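Local coordinates for beta-fructofuranosidase (Bifidobacterium adolescentis, PDB 6NOB), which probably hydrolyses the terminal beta-fructofuranosyl linkages of sucrose and related fructosides, as a glycoside hydrolase of family 32, at residues 4-12 / 63-71; 175-183 / 218-226. All coordinates share one frame; numbering follows the deposited sequence.

Contact 1: residues 4-12 / 63-71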
loop_
_atom_site.group_PDB
_atom_site.type_symbol
_atom_site.label_atom_id
_atom_site.label_comp_id
_atom_site.label_asym_id
_atom_site.label_seq_id
_atom_site.Cartn_x
_atom_site.Cartn_y
_atom_site.Cartn_z
ATOM N N THR A 4 -3.193 -3.413 -37.245
ATOM C CA THR A 4 -2.401 -2.215 -36.987
ATOM C C THR A 4 -3.238 -1.165 -36.252
ATOM O O THR A 4 -4.189 -0.612 -36.807
ATOM C CB THR A 4 -1.839 -1.621 -38.299
ATOM O OG1 THR A 4 -0.735 -2.416 -38.747
ATOM C CG2 THR A 4 -1.356 -0.195 -38.084
ATOM N N TYR A 5 -2.884 -0.909 -34.994
ATOM C CA TYR A 5 -3.562 0.071 -34.156
ATOM C C TYR A 5 -2.800 1.391 -34.192
ATOM O O TYR A 5 -1.566 1.408 -34.148
ATOM C CB TYR A 5 -3.677 -0.436 -32.715
ATOM C CG TYR A 5 -4.701 0.297 -31.875
ATOM C CD1 TYR A 5 -6.055 0.236 -32.185
ATOM C CD2 TYR A 5 -4.315 1.041 -30.764
ATOM C CE1 TYR A 5 -6.997 0.901 -31.419
ATOM C CE2 TYR A 5 -5.251 1.712 -29.992
ATOM C CZ TYR A 5 -6.590 1.636 -30.326
ATOM O OH TYR A 5 -7.524 2.296 -29.564
ATOM N N SER A 6 -3.538 2.500 -34.263
ATOM C CA SER A 6 -2.933 3.805 -34.483
ATOM C C SER A 6 -3.617 4.868 -33.635
ATOM O O SER A 6 -4.842 4.861 -33.488
ATOM C CB SER A 6 -3.008 4.196 -35.963
ATOM O OG SER A 6 -1.915 5.017 -36.329
ATOM N N ILE A 7 -2.815 5.785 -33.081
ATOM C CA ILE A 7 -3.316 6.928 -32.325
ATOM C C ILE A 7 -2.511 8.168 -32.698
ATOM O O ILE A 7 -1.429 8.085 -33.284
ATOM C CB ILE A 7 -3.256 6.716 -30.793
ATOM C CG1 ILE A 7 -1.804 6.591 -30.325
ATOM C CG2 ILE A 7 -4.081 5.508 -30.374
ATOM C CD1 ILE A 7 -1.637 6.709 -28.824
ATOM N N SER A 8 -3.056 9.331 -32.341
ATOM C CA SER A 8 -2.400 10.617 -32.543
ATOM C C SER A 8 -2.124 11.262 -31.192
ATOM O O SER A 8 -2.976 11.236 -30.297
ATOM C CB SER A 8 -3.259 11.546 -33.406
ATOM O OG SER A 8 -2.451 12.447 -34.142
ATOM N N VAL A 9 -0.933 11.844 -31.046
ATOM C CA VAL A 9 -0.447 12.337 -29.760
ATOM C C VAL A 9 0.200 13.702 -29.958
ATOM O O VAL A 9 1.058 13.866 -30.832
ATOM C CB VAL A 9 0.563 11.360 -29.124
ATOM C CG1 VAL A 9 1.292 12.019 -27.959
ATOM C CG2 VAL A 9 -0.130 10.085 -28.674
ATOM N N GLU A 10 -0.198 14.675 -29.142
ATOM C CA GLU A 10 0.437 15.988 -29.106
ATOM C C GLU A 10 1.475 15.996 -27.991
ATOM O O GLU A 10 1.141 15.773 -26.823
ATOM C CB GLU A 10 -0.598 17.091 -28.889
ATOM C CG GLU A 10 -1.710 17.100 -29.918
ATOM C CD GLU A 10 -2.721 18.195 -29.660
ATOM O OE1 GLU A 10 -2.392 19.376 -29.900
ATOM O OE2 GLU A 10 -3.843 17.874 -29.213
ATOM N N THR A 11 2.732 16.265 -28.353
ATOM C CA THR A 11 3.830 16.069 -27.413
ATOM C C THR A 11 3.984 17.222 -26.430
ATOM O O THR A 11 4.449 17.007 -25.305
ATOM C CB THR A 11 5.141 15.858 -28.174
ATOM O OG1 THR A 11 5.390 16.982 -29.029
ATOM C CG2 THR A 11 5.064 14.593 -29.017
ATOM N N GLY A 12 3.611 18.435 -26.822
ATOM C CA GLY A 12 3.803 19.569 -25.934
ATOM C C GLY A 12 5.274 19.768 -25.623
ATOM O O GLY A 12 6.127 19.777 -26.517
ATOM N N SER A 63 4.669 18.981 -31.195
ATOM C CA SER A 63 4.340 18.316 -32.445
ATOM C C SER A 63 3.193 17.342 -32.244
ATOM O O SER A 63 3.023 16.767 -31.168
ATOM C CB SER A 63 5.545 17.565 -33.018
ATOM O OG SER A 63 6.748 18.283 -32.816
ATOM N N THR A 64 2.415 17.159 -33.305
ATOM C CA THR A 64 1.389 16.127 -33.368
ATOM C C THR A 64 1.960 14.957 -34.160
ATOM O O THR A 64 2.235 15.086 -35.359
ATOM C CB THR A 64 0.110 16.657 -34.011
ATOM O OG1 THR A 64 -0.345 17.811 -33.293
ATOM C CG2 THR A 64 -0.975 15.590 -33.985
ATOM N N VAL A 65 2.145 13.822 -33.489
ATOM C CA VAL A 65 2.748 12.644 -34.092
ATOM C C VAL A 65 1.732 11.509 -34.098
ATOM O O VAL A 65 0.776 11.487 -33.318
ATOM C CB VAL A 65 4.035 12.213 -33.360
ATOM C CG1 VAL A 65 5.062 13.331 -33.386
ATOM C CG2 VAL A 65 3.721 11.805 -31.929
ATOM N N THR A 66 1.957 10.555 -34.996
ATOM C CA THR A 66 1.109 9.381 -35.152
ATOM C C THR A 66 1.876 8.159 -34.667
ATOM O O THR A 66 2.974 7.879 -35.159
ATOM C CB THR A 66 0.684 9.203 -36.609
ATOM O OG1 THR A 66 -0.175 10.283 -36.996
ATOM C CG2 THR A 66 -0.044 7.883 -36.798
ATOM N N VAL A 67 1.303 7.441 -33.706
ATOM C CA VAL A 67 1.917 6.249 -33.131
ATOM C C VAL A 67 1.195 5.029 -33.682
ATOM O O VAL A 67 -0.039 4.948 -33.622
ATOM C CB VAL A 67 1.866 6.273 -31.593
ATOM C CG1 VAL A 67 2.706 5.143 -31.018
ATOM C CG2 VAL A 67 2.336 7.624 -31.067
ATOM N N ALA A 68 1.961 4.082 -34.220
ATOM C CA ALA A 68 1.406 2.913 -34.885
ATOM C C ALA A 68 1.963 1.650 -34.249
ATOM O O ALA A 68 3.176 1.536 -34.045
ATOM C CB ALA A 68 1.720 2.930 -36.385
ATOM N N ALA A 69 1.077 0.707 -33.942
ATOM C CA ALA A 69 1.452 -0.587 -33.391
ATOM C C ALA A 69 1.043 -1.691 -34.356
ATOM O O ALA A 69 -0.004 -1.608 -35.002
ATOM C CB ALA A 69 0.799 -0.822 -32.028
ATOM N N SER A 70 1.876 -2.724 -34.451
ATOM C CA SER A 70 1.555 -3.895 -35.253
ATOM C C SER A 70 2.273 -5.090 -34.648
ATOM O O SER A 70 3.473 -5.019 -34.366
ATOM C CB SER A 70 1.962 -3.705 -36.719
ATOM O OG SER A 70 1.291 -4.623 -37.569
ATOM N N GLY A 71 1.537 -6.178 -34.448
ATOM C CA GLY A 71 2.075 -7.346 -33.792
ATOM C C GLY A 71 2.167 -7.239 -32.289
ATOM O O GLY A 71 2.704 -8.154 -31.652
#
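Ile7 and Val67 form a hydrogen-bonded pair between antiparallel strands 5-10 and 64-70, neighbours in a four-stranded sheet of the N-terminal beta-sandwich. Strand 5-10 is an outermost strand of this sheet within the chain, while strand 64-70 bonds on its other side to strand 30-34. Ile7 N gives a hydrogen bond to Val67 O (2.9 Å), and Val67 N returns one to Ile7 O. Tyr5 with Ala69 and Val9 with Val65 repeat this exchange. The apolar face carries Ile7, Val9, Val65 and Val67. Ile7 and Val67 lie side by side and point the same way, CG1 of Ile7 resting 3.9 Å from CB of Val67; further in, Val67 touches Leu17 and Leu19 of the second sheet. The other face is polar: the hydroxyl of Ser6 reaches across to Val67 O in a weak bond, OG to O 3.3 Å, and its OG also meets the Thr66 methyl. At one end Thr4 OG1 and Ser70 OG share a hydrogen bond of 3.2 Å. Toward the other end, Thr11 CB stands 3.8 Å from Ser63 O; the methyl CG2 lies 3.7 Å from that same oxygen and also brushes CG2 of Val65. The hydroxyl sits between the backbone N and the carbonyl carbon (chi1 58°), a rotation that turns it to the start of the partner strand. It hydrogen-bonds to Pro60 O as well, so one oxygen ties Pro60, just before Ser63 in the chain, to the strand pair: Ser63 N donates to Thr11 OG1 at 3.0 Å, with an angle of 154° at the hydrogen.

Contact 2: residues 175-183 / 218-226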
loop_
_atom_site.group_PDB
_atom_site.type_symbol
_atom_site.label_atom_id
_atom_site.label_comp_id
_atom_site.label_asym_id
_atom_site.label_seq_id
_atom_site.Cartn_x
_atom_site.Cartn_y
_atom_site.Cartn_z
ATOM N N PRO A 175 7.659 8.811 -13.914
ATOM C CA PRO A 175 7.849 7.608 -14.734
ATOM C C PRO A 175 8.026 6.354 -13.889
ATOM O O PRO A 175 8.382 6.403 -12.708
ATOM C CB PRO A 175 9.124 7.912 -15.530
ATOM C CG PRO A 175 9.239 9.387 -15.514
ATOM C CD PRO A 175 8.706 9.813 -14.184
ATOM N N VAL A 176 7.768 5.209 -14.530
ATOM C CA VAL A 176 7.976 3.918 -13.882
ATOM C C VAL A 176 9.426 3.807 -13.436
ATOM O O VAL A 176 10.356 4.104 -14.197
ATOM C CB VAL A 176 7.582 2.776 -14.831
ATOM C CG1 VAL A 176 8.096 1.442 -14.311
ATOM C CG2 VAL A 176 6.071 2.735 -15.000
ATOM N N PHE A 177 9.624 3.376 -12.191
ATOM C CA PHE A 177 10.911 3.472 -11.513
ATOM C C PHE A 177 11.743 2.197 -11.614
ATOM O O PHE A 177 12.895 2.248 -12.058
ATOM C CB PHE A 177 10.683 3.840 -10.045
ATOM C CG PHE A 177 11.943 4.125 -9.293
ATOM C CD1 PHE A 177 12.672 5.274 -9.556
ATOM C CD2 PHE A 177 12.397 3.251 -8.321
ATOM C CE1 PHE A 177 13.834 5.544 -8.867
ATOM C CE2 PHE A 177 13.559 3.516 -7.627
ATOM C CZ PHE A 177 14.278 4.665 -7.899
ATOM N N LEU A 178 11.195 1.058 -11.197
ATOM C CA LEU A 178 11.872 -0.227 -11.304
ATOM C C LEU A 178 10.988 -1.202 -12.068
ATOM O O LEU A 178 9.768 -1.043 -12.133
ATOM C CB LEU A 178 12.225 -0.802 -9.926
ATOM C CG LEU A 178 13.430 -0.166 -9.230
ATOM C CD1 LEU A 178 13.384 -0.442 -7.738
ATOM C CD2 LEU A 178 14.728 -0.678 -9.836
ATOM N N GLU A 179 11.617 -2.217 -12.645
ATOM C CA GLU A 179 10.959 -3.131 -13.567
ATOM C C GLU A 179 11.395 -4.551 -13.270
ATOM O O GLU A 179 12.403 -4.772 -12.585
ATOM C CB GLU A 179 11.279 -2.749 -15.018
ATOM C CG GLU A 179 10.742 -1.380 -15.396
ATOM C CD GLU A 179 10.974 -1.025 -16.846
ATOM O OE1 GLU A 179 11.437 -1.892 -17.614
ATOM O OE2 GLU A 179 10.687 0.131 -17.218
ATOM N N PRO A 180 10.651 -5.554 -13.753
ATOM C CA PRO A 180 11.031 -6.947 -13.501
ATOM C C PRO A 180 12.381 -7.281 -14.115
ATOM O O PRO A 180 12.837 -6.639 -15.064
ATOM C CB PRO A 180 9.912 -7.754 -14.173
ATOM C CG PRO A 180 8.762 -6.824 -14.246
ATOM C CD PRO A 180 9.357 -5.464 -14.456
ATOM N N GLN A 181 13.020 -8.302 -13.549
ATOM C CA GLN A 181 14.226 -8.847 -14.150
ATOM C C GLN A 181 13.963 -9.159 -15.624
ATOM O O GLN A 181 12.873 -9.631 -15.968
ATOM C CB GLN A 181 14.672 -10.118 -13.421
ATOM C CG GLN A 181 15.012 -9.934 -11.949
ATOM C CD GLN A 181 13.820 -10.178 -11.045
ATOM O OE1 GLN A 181 12.915 -9.351 -10.962
ATOM N NE2 GLN A 181 13.810 -11.326 -10.370
ATOM N N PRO A 182 14.921 -8.892 -16.512
ATOM C CA PRO A 182 14.665 -9.089 -17.952
ATOM C C PRO A 182 14.217 -10.495 -18.315
ATOM O O PRO A 182 13.371 -10.659 -19.204
ATOM C CB PRO A 182 16.018 -8.744 -18.587
ATOM C CG PRO A 182 16.647 -7.779 -17.617
ATOM C CD PRO A 182 16.223 -8.252 -16.254
ATOM N N GLU A 183 14.751 -11.516 -17.639
ATOM C CA GLU A 183 14.407 -12.894 -17.972
ATOM C C GLU A 183 12.940 -13.208 -17.712
ATOM O O GLU A 183 12.426 -14.198 -18.246
ATOM C CB GLU A 183 15.293 -13.861 -17.183
ATOM C CG GLU A 183 16.783 -13.658 -17.396
ATOM C CD GLU A 183 17.434 -12.880 -16.267
ATOM O OE1 GLU A 183 16.794 -11.955 -15.731
ATOM O OE2 GLU A 183 18.590 -13.192 -15.915
ATOM N N ARG A 218 18.375 6.236 -1.192
ATOM C CA ARG A 218 18.802 4.849 -1.281
ATOM C C ARG A 218 17.618 3.945 -0.970
ATOM O O ARG A 218 16.980 4.084 0.080
ATOM C CB ARG A 218 19.964 4.540 -0.334
ATOM C CG ARG A 218 20.430 3.092 -0.443
ATOM C CD ARG A 218 21.829 2.873 0.113
ATOM N NE ARG A 218 22.868 3.533 -0.676
ATOM C CZ ARG A 218 23.299 3.107 -1.860
ATOM N NH1 ARG A 218 22.769 2.022 -2.416
ATOM N NH2 ARG A 218 24.255 3.771 -2.495
ATOM N N LEU A 219 17.326 3.029 -1.883
ATOM C CA LEU A 219 16.231 2.088 -1.724
ATOM C C LEU A 219 16.784 0.703 -1.445
ATOM O O LEU A 219 17.816 0.314 -1.999
ATOM C CB LEU A 219 15.348 2.068 -2.970
ATOM C CG LEU A 219 14.831 3.487 -3.194
ATOM C CD1 LEU A 219 15.183 3.989 -4.583
ATOM C CD2 LEU A 219 13.341 3.569 -2.922
ATOM N N TYR A 220 16.108 -0.019 -0.556
ATOM C CA TYR A 220 16.372 -1.429 -0.296
ATOM C C TYR A 220 15.091 -2.188 -0.602
ATOM O O TYR A 220 14.049 -1.904 -0.005
ATOM C CB TYR A 220 16.801 -1.659 1.156
ATOM C CG TYR A 220 18.119 -1.017 1.529
ATOM C CD1 TYR A 220 19.310 -1.723 1.408
ATOM C CD2 TYR A 220 18.173 0.286 2.016
ATOM C CE1 TYR A 220 20.518 -1.150 1.751
ATOM C CE2 TYR A 220 19.380 0.870 2.360
ATOM C CZ TYR A 220 20.550 0.145 2.226
ATOM O OH TYR A 220 21.758 0.709 2.568
ATOM N N LEU A 221 15.160 -3.140 -1.531
ATOM C CA LEU A 221 13.964 -3.824 -2.000
ATOM C C LEU A 221 14.233 -5.313 -2.153
ATOM O O LEU A 221 15.377 -5.774 -2.118
ATOM C CB LEU A 221 13.467 -3.243 -3.330
ATOM C CG LEU A 221 14.375 -3.465 -4.541
ATOM C CD1 LEU A 221 13.552 -3.834 -5.766
ATOM C CD2 LEU A 221 15.217 -2.228 -4.812
ATOM N N THR A 222 13.151 -6.064 -2.333
ATOM C CA THR A 222 13.209 -7.499 -2.569
ATOM C C THR A 222 13.109 -7.781 -4.061
ATOM O O THR A 222 12.248 -7.221 -4.747
ATOM C CB THR A 222 12.079 -8.224 -1.835
ATOM O OG1 THR A 222 12.278 -8.109 -0.423
ATOM C CG2 THR A 222 12.042 -9.701 -2.225
ATOM N N ARG A 223 13.996 -8.637 -4.556
ATOM C CA ARG A 223 13.854 -9.237 -5.875
ATOM C C ARG A 223 13.298 -10.642 -5.696
ATOM O O ARG A 223 13.781 -11.400 -4.849
ATOM C CB ARG A 223 15.189 -9.282 -6.619
ATOM C CG ARG A 223 15.599 -7.959 -7.244
ATOM C CD ARG A 223 14.806 -7.683 -8.509
ATOM N NE ARG A 223 15.035 -6.331 -9.009
ATOM C CZ ARG A 223 14.365 -5.786 -10.019
ATOM N NH1 ARG A 223 13.424 -6.481 -10.640
ATOM N NH2 ARG A 223 14.637 -4.547 -10.406
ATOM N N HIS A 224 12.278 -10.977 -6.480
ATOM C CA HIS A 224 11.582 -12.252 -6.376
ATOM C C HIS A 224 11.756 -13.027 -7.673
ATOM O O HIS A 224 11.558 -12.476 -8.762
ATOM C CB HIS A 224 10.097 -12.034 -6.077
ATOM C CG HIS A 224 9.318 -13.300 -5.883
ATOM N ND1 HIS A 224 8.966 -13.773 -4.637
ATOM C CD2 HIS A 224 8.802 -14.177 -6.776
ATOM C CE1 HIS A 224 8.277 -14.892 -4.771
ATOM N NE2 HIS A 224 8.164 -15.160 -6.059
ATOM N N LEU A 225 12.137 -14.297 -7.548
ATOM C CA LEU A 225 12.244 -15.209 -8.680
ATOM C C LEU A 225 11.626 -16.536 -8.272
ATOM O O LEU A 225 12.029 -17.121 -7.261
ATOM C CB LEU A 225 13.701 -15.402 -9.105
ATOM C CG LEU A 225 13.977 -16.587 -10.029
ATOM C CD1 LEU A 225 13.330 -16.373 -11.391
ATOM C CD2 LEU A 225 15.474 -16.810 -10.166
ATOM N N GLU A 226 10.657 -17.010 -9.053
ATOM C CA GLU A 226 9.916 -18.211 -8.693
ATOM C C GLU A 226 9.524 -18.976 -9.948
ATOM O O GLU A 226 9.009 -18.385 -10.901
ATOM C CB GLU A 226 8.665 -17.859 -7.883
ATOM C CG GLU A 226 7.713 -19.024 -7.674
ATOM C CD GLU A 226 6.502 -18.646 -6.843
ATOM O OE1 GLU A 226 6.378 -17.457 -6.480
ATOM O OE2 GLU A 226 5.673 -19.536 -6.557
HETATM O O HOH W 1 14.619 -2.455 -12.757
#
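Arg223 reaches from strand 216-227 to the loop backbone and holds Glu179 O end-on with two nitrogens, NH1 at 2.8 Å and NH2 at 3.1 Å. The carbonyl oxygen lies in the guanidinium plane. NH1 also donates to Gln181 OE1 (2.9 Å), from above the amide's carbonyl plane. Arg223 and Gln181 run alongside each other with opposed headings, the amide and guanidinium planes 72° apart. A bend at chi2 (92°) lets Gln181 use both ends of its amide: while OE1 accepts from Arg223, NE2 gives a fairly straight bond to His224 O, at 3.0 Å, although NE2 stands above the plane of that carbonyl. Arg223 NE forms a salt bridge to Glu252, which helps fix the guanidinium and probably balances its charge. Beside the guanidinium, a water accepts from Glu179 N and, weakly, from Arg223 NH2. CB of Glu179 is directed away from the strand, and its OE2 bonds to His54 ND1. On the apolar, buried side the packing is close. Leu178 and Leu221 meet tip to tip, CD1 of the former 3.9 Å from CD2 of the latter, and CD1 of Leu219 approaches the Phe177 ring at CE2 (3.5 Å). The opposite end is looser: partly exposed Leu225 comes only within 4.3 Å of Gln181, CB to NE2. Phe177 and Leu178 both pair with Trp160 of strand 159-165 in a classic beta bulge. Together with Trp160 they pack against Leu219 and Leu221 of the next sheet, consistent with adjacent blades of the five-bladed beta-propeller of family 32 glycoside hydrolases.

Both segments of contact 1 precede those of contact 2 in the chain. Their centres lie 29 Å apart and their nearest atoms about 13 Å; they do not touch, and they lie in different sheets. Contact 1 belongs to the N-terminal beta-sandwich, toward the periphery of the molecule; contact 2 sits deeper, in the propeller. The second sheet of the sandwich bridges them: its strand 16-23 packs against Val67, while His54 of strand 52-58 and Tyr78 of strand 72-80 hydrogen-bond to Glu179 and Val176 of the 175-183 loop. That loop therefore faces a propeller strand on one side and the N-terminal domain on another, joining the two parts.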